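Local coordinates for L-threonine dehydrogenase (Flavobacterium frigidimaris, PDB 2YY7), which binds NAD and probably oxidises L-threonine at the hydroxyl of its side chain, as a threonine dehydrogenase, at residues 119-124 with 278-283; 239-243 with 283-289. All coordinates share one frame; numbering follows the deposited sequence.

Interaction 1 of 2, residues 119-124 with 278-283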
# COMPACT_ATOMS: atom_id res chain seq x y z
N ILE A 119 0.42 11.23 8.62
CA ILE A 119 0.21 12.11 7.47
C ILE A 119 1.21 11.69 6.39
O ILE A 119 1.15 12.16 5.26
CB ILE A 119 0.45 13.59 7.82
CG1 ILE A 119 1.81 13.73 8.52
CG2 ILE A 119 -0.69 14.11 8.69
CD1 ILE A 119 2.27 15.17 8.71
N ALA A 120 2.14 10.81 6.76
CA ALA A 120 3.15 10.32 5.83
C ALA A 120 2.55 9.42 4.75
O ALA A 120 3.24 9.06 3.80
CB ALA A 120 4.24 9.56 6.59
N VAL A 121 1.27 9.06 4.91
CA VAL A 121 0.61 8.22 3.91
C VAL A 121 0.34 9.02 2.63
O VAL A 121 0.05 8.44 1.57
CB VAL A 121 -0.74 7.65 4.44
CG1 VAL A 121 -0.48 6.76 5.64
CG2 VAL A 121 -1.69 8.78 4.80
N PHE A 122 0.44 10.34 2.72
CA PHE A 122 0.21 11.20 1.57
C PHE A 122 1.51 11.36 0.78
O PHE A 122 2.59 11.13 1.30
CB PHE A 122 -0.33 12.55 2.03
CG PHE A 122 -1.65 12.46 2.74
CD1 PHE A 122 -2.77 11.94 2.09
CD2 PHE A 122 -1.77 12.85 4.07
CE1 PHE A 122 -3.99 11.82 2.75
CE2 PHE A 122 -2.99 12.73 4.75
CZ PHE A 122 -4.10 12.21 4.08
N GLY A 123 1.39 11.76 -0.49
CA GLY A 123 2.56 11.92 -1.33
C GLY A 123 2.58 13.21 -2.12
O GLY A 123 1.71 14.08 -1.93
N PRO A 124 3.56 13.36 -3.03
CA PRO A 124 3.77 14.53 -3.90
C PRO A 124 2.55 14.96 -4.71
O PRO A 124 2.39 16.14 -5.03
CB PRO A 124 4.91 14.08 -4.81
CG PRO A 124 5.64 13.05 -4.01
CD PRO A 124 4.51 12.29 -3.37
N SER A 278 7.11 16.25 0.24
CA SER A 278 6.18 15.30 -0.36
C SER A 278 4.88 15.19 0.45
O SER A 278 3.97 14.45 0.08
CB SER A 278 6.81 13.91 -0.49
OG SER A 278 6.82 13.23 0.76
N TRP A 279 4.80 15.94 1.56
CA TRP A 279 3.60 15.92 2.40
C TRP A 279 2.77 17.19 2.29
O TRP A 279 3.25 18.23 1.85
CB TRP A 279 3.97 15.75 3.88
CG TRP A 279 4.65 14.47 4.24
CD1 TRP A 279 4.79 13.36 3.46
CD2 TRP A 279 5.27 14.17 5.49
NE1 TRP A 279 5.45 12.38 4.16
CE2 TRP A 279 5.76 12.85 5.41
CE3 TRP A 279 5.45 14.89 6.68
CZ2 TRP A 279 6.43 12.24 6.47
CZ3 TRP A 279 6.12 14.28 7.74
CH2 TRP A 279 6.60 12.96 7.62
N PRO A 280 1.48 17.11 2.69
CA PRO A 280 0.55 18.24 2.66
C PRO A 280 0.96 19.31 3.66
O PRO A 280 1.81 19.07 4.52
CB PRO A 280 -0.78 17.60 3.04
CG PRO A 280 -0.63 16.18 2.59
CD PRO A 280 0.78 15.86 3.02
N ALA A 281 0.35 20.49 3.56
CA ALA A 281 0.64 21.58 4.47
C ALA A 281 -0.39 21.62 5.60
O ALA A 281 -0.05 21.93 6.75
CB ALA A 281 0.65 22.92 3.71
N SER A 282 -1.64 21.31 5.26
CA SER A 282 -2.74 21.31 6.23
C SER A 282 -3.71 20.16 5.92
O SER A 282 -3.84 19.75 4.77
CB SER A 282 -3.48 22.65 6.20
OG SER A 282 -4.03 22.87 4.92
N ILE A 283 -4.41 19.68 6.94
CA ILE A 283 -5.32 18.55 6.80
C ILE A 283 -6.79 18.83 7.15
O ILE A 283 -7.08 19.52 8.13
CB ILE A 283 -4.84 17.37 7.71
CG1 ILE A 283 -3.42 16.96 7.33
CG2 ILE A 283 -5.81 16.20 7.62
CD1 ILE A 283 -3.29 16.31 5.97
O HOH W 1 5.68 9.55 3.01
O HOH W 2 5.28 10.92 0.68
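The 3-10 turn that follows strand 112-118 of the Rossmann-type sheet, close to the bound NAD, packs here against the loop between helices 272-276 and 286-292, with W279 meeting A120 and I119. The indole lies across the turn: A120 CA sits over one face, offset toward the rim, while A120 CB comes within 3.5 Å of W279 CZ2. Farther along the six-membered ring, I119 CD1 reaches W279 CE3 at 3.8 Å, the two side chains crossing at about a right angle. I119 gets there because CG1 is tucked between its own backbone N and carbonyl carbon (chi1 50°), and the same torsion leaves CG2 beside the backbone N, where it meets I283 CG1.

F122 forms the second apolar patch. Its CB rests on the ring of P280, 3.6 Å from P280 CD, and its CE2 meets I283 CD1 at 3.8 Å. V121 CG2, from the same turn, lies over the centre of one face of the phenyl ring.

Polar links between the segments pass through water. One water, its oxygen 2.6 Å from A120 O, donates to that carbonyl and accepts from W279 NE1 in the indole plane, a bond that, with the packing of A120 and I119, would help hold the ring's rotation. A second donates to both F122 O and S278 OG; the serine hydroxyl is also hydrogen-bonded to I275 O.

V121 touches K147, an NAD-binding residue, on helix 142-161. This is a C-terminal loop packed over a strand-end turn beside the cofactor site of a UDP-galactose 4-epimerase-like short-chain dehydrogenase fold.

Interaction 2 of 2, residues 239-243 with 283-289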
# COMPACT_ATOMS: atom_id res chain seq x y z
N SER A 239 -8.14 4.71 8.32
CA SER A 239 -7.59 5.62 9.33
C SER A 239 -8.20 7.01 9.12
O SER A 239 -8.43 7.43 7.98
CB SER A 239 -6.07 5.70 9.24
OG SER A 239 -5.53 6.39 10.36
N TYR A 240 -8.46 7.70 10.23
CA TYR A 240 -9.05 9.04 10.19
C TYR A 240 -8.04 10.16 10.04
O TYR A 240 -6.98 10.15 10.67
CB TYR A 240 -9.82 9.30 11.49
CG TYR A 240 -11.23 8.76 11.53
CD1 TYR A 240 -12.30 9.52 11.05
CD2 TYR A 240 -11.50 7.51 12.08
CE1 TYR A 240 -13.61 9.04 11.12
CE2 TYR A 240 -12.81 7.02 12.15
CZ TYR A 240 -13.85 7.79 11.67
OH TYR A 240 -15.14 7.32 11.75
N ASN A 241 -8.37 11.13 9.19
CA ASN A 241 -7.52 12.30 9.05
C ASN A 241 -7.70 12.94 10.43
O ASN A 241 -8.77 12.82 11.04
CB ASN A 241 -8.06 13.25 7.97
CG ASN A 241 -7.32 13.12 6.64
OD1 ASN A 241 -6.45 12.26 6.48
ND2 ASN A 241 -7.68 13.97 5.69
N LEU A 242 -6.66 13.60 10.94
CA LEU A 242 -6.73 14.23 12.25
C LEU A 242 -5.93 15.53 12.19
O LEU A 242 -4.77 15.53 11.78
CB LEU A 242 -6.14 13.31 13.33
CG LEU A 242 -6.36 13.75 14.78
CD1 LEU A 242 -7.77 13.37 15.22
CD2 LEU A 242 -5.34 13.07 15.69
N ALA A 243 -6.53 16.64 12.60
CA ALA A 243 -5.82 17.91 12.53
C ALA A 243 -5.99 18.79 13.76
O ALA A 243 -6.92 18.62 14.55
CB ALA A 243 -6.27 18.67 11.29
N ILE A 283 -4.41 19.68 6.94
CA ILE A 283 -5.32 18.55 6.80
C ILE A 283 -6.79 18.83 7.15
O ILE A 283 -7.08 19.52 8.13
CB ILE A 283 -4.84 17.37 7.71
CG1 ILE A 283 -3.42 16.96 7.33
CG2 ILE A 283 -5.81 16.20 7.62
CD1 ILE A 283 -3.29 16.31 5.97
N ASP A 284 -7.71 18.27 6.37
CA ASP A 284 -9.15 18.42 6.63
C ASP A 284 -9.61 17.18 7.40
O ASP A 284 -9.72 16.09 6.83
CB ASP A 284 -9.94 18.53 5.33
CG ASP A 284 -11.45 18.62 5.56
OD1 ASP A 284 -12.20 18.73 4.56
OD2 ASP A 284 -11.89 18.57 6.72
N ASP A 285 -9.90 17.34 8.69
CA ASP A 285 -10.32 16.22 9.52
C ASP A 285 -11.80 16.25 9.89
O ASP A 285 -12.17 15.83 10.99
CB ASP A 285 -9.50 16.17 10.80
CG ASP A 285 -9.70 17.39 11.68
OD1 ASP A 285 -9.17 17.41 12.80
OD2 ASP A 285 -10.40 18.34 11.24
N SER A 286 -12.65 16.72 8.97
CA SER A 286 -14.09 16.81 9.22
C SER A 286 -14.79 15.50 9.59
O SER A 286 -15.69 15.49 10.43
CB SER A 286 -14.79 17.44 8.02
OG SER A 286 -14.42 18.80 7.86
N GLN A 287 -14.39 14.39 8.96
CA GLN A 287 -15.03 13.11 9.27
C GLN A 287 -14.79 12.71 10.73
O GLN A 287 -15.68 12.15 11.38
CB GLN A 287 -14.52 12.00 8.34
CG GLN A 287 -15.15 11.97 6.95
CD GLN A 287 -14.52 12.97 5.99
OE1 GLN A 287 -14.85 12.99 4.80
NE2 GLN A 287 -13.61 13.80 6.49
N ALA A 288 -13.60 12.99 11.24
CA ALA A 288 -13.28 12.66 12.63
C ALA A 288 -14.15 13.48 13.58
O ALA A 288 -14.70 12.95 14.55
CB ALA A 288 -11.81 12.92 12.91
N ARG A 289 -14.26 14.77 13.31
CA ARG A 289 -15.06 15.65 14.15
C ARG A 289 -16.54 15.29 14.08
O ARG A 289 -17.25 15.35 15.09
CB ARG A 289 -14.83 17.11 13.74
CG ARG A 289 -13.36 17.51 13.75
CD ARG A 289 -13.11 19.00 13.47
NE ARG A 289 -11.68 19.27 13.43
CZ ARG A 289 -11.00 19.97 14.34
NH1 ARG A 289 -11.61 20.49 15.40
NH2 ARG A 289 -9.69 20.10 14.22
O HOH W 3 -11.20 12.84 9.38
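N241 and A243 supply the two direct hydrogen bonds to the loop that leads into helix 286-292. N241 ND2 donates to D284 O at 3.2 Å and 163°; the oxygen lies almost in the plane of the amide, whereas the nitrogen stands well above the carbonyl plane. The other end of this amide, OD1, is held by R169, so both polar atoms of the buried side chain are engaged and its flip is set. A243 N donates to D285 OD1 at 2.8 Å, approaching from above the carboxylate plane.

Charge pairing then braces that carboxylate. R289 NE bonds D285 OD2 at 2.7 Å, nearly straight and in the guanidinium plane, and NH2 adds a weak bond to OD1. The aspartate can meet both the backbone at A243 and R289 of the helix because CG lies between its backbone N and carbonyl carbon (chi1 63°). D284 turns away and closes an Asx turn, its OD2 accepting from S286 N and also from S286 OG.

A single water joins the backbones, donating to N241 O and accepting from A288 N in the first turn of the helix.

Van der Waals packing fills in between. I283 CG2 lies over one face of the N241 amide, 3.5 Å from ND2, the two side chains crossing at about a right angle, and A243 CB sits against I283 CB. Y240 CD1 packs on A288 CB and CA, while CE1 approaches Q287 O.

Y240 OH continues to D291 on helix 286-292, and its ring stacks edge-to-face with W292. Short strand 240-241, paired in parallel with strand 164-174, is thus packed against the start of helix 286-292 and the loop leading into it, while the L242 side chain, directed away from that helix, touches A222 of helix 216-228 and M214 of strand 211-215.

In the fold
After the first strands and helices of the Rossmann-type sheet, the chain lays down strand 112-118 and the turn at 119-124, then passes through helix 142-161, strand 164-174 and the later strands to 239-243. Only afterwards does it return through helix 272-276 to 278-283, closing the long loop of interaction 1, and run straight on into 283-289, closing the shorter one of interaction 2. The segments alternate, so the two contacts cross rather than nest. They share I283 and also touch directly, F122 CZ lying 3.4 Å from N241 OD1. Together they fasten one continuous C-terminal stretch to the strand-end turn near NAD and to strand 240-241.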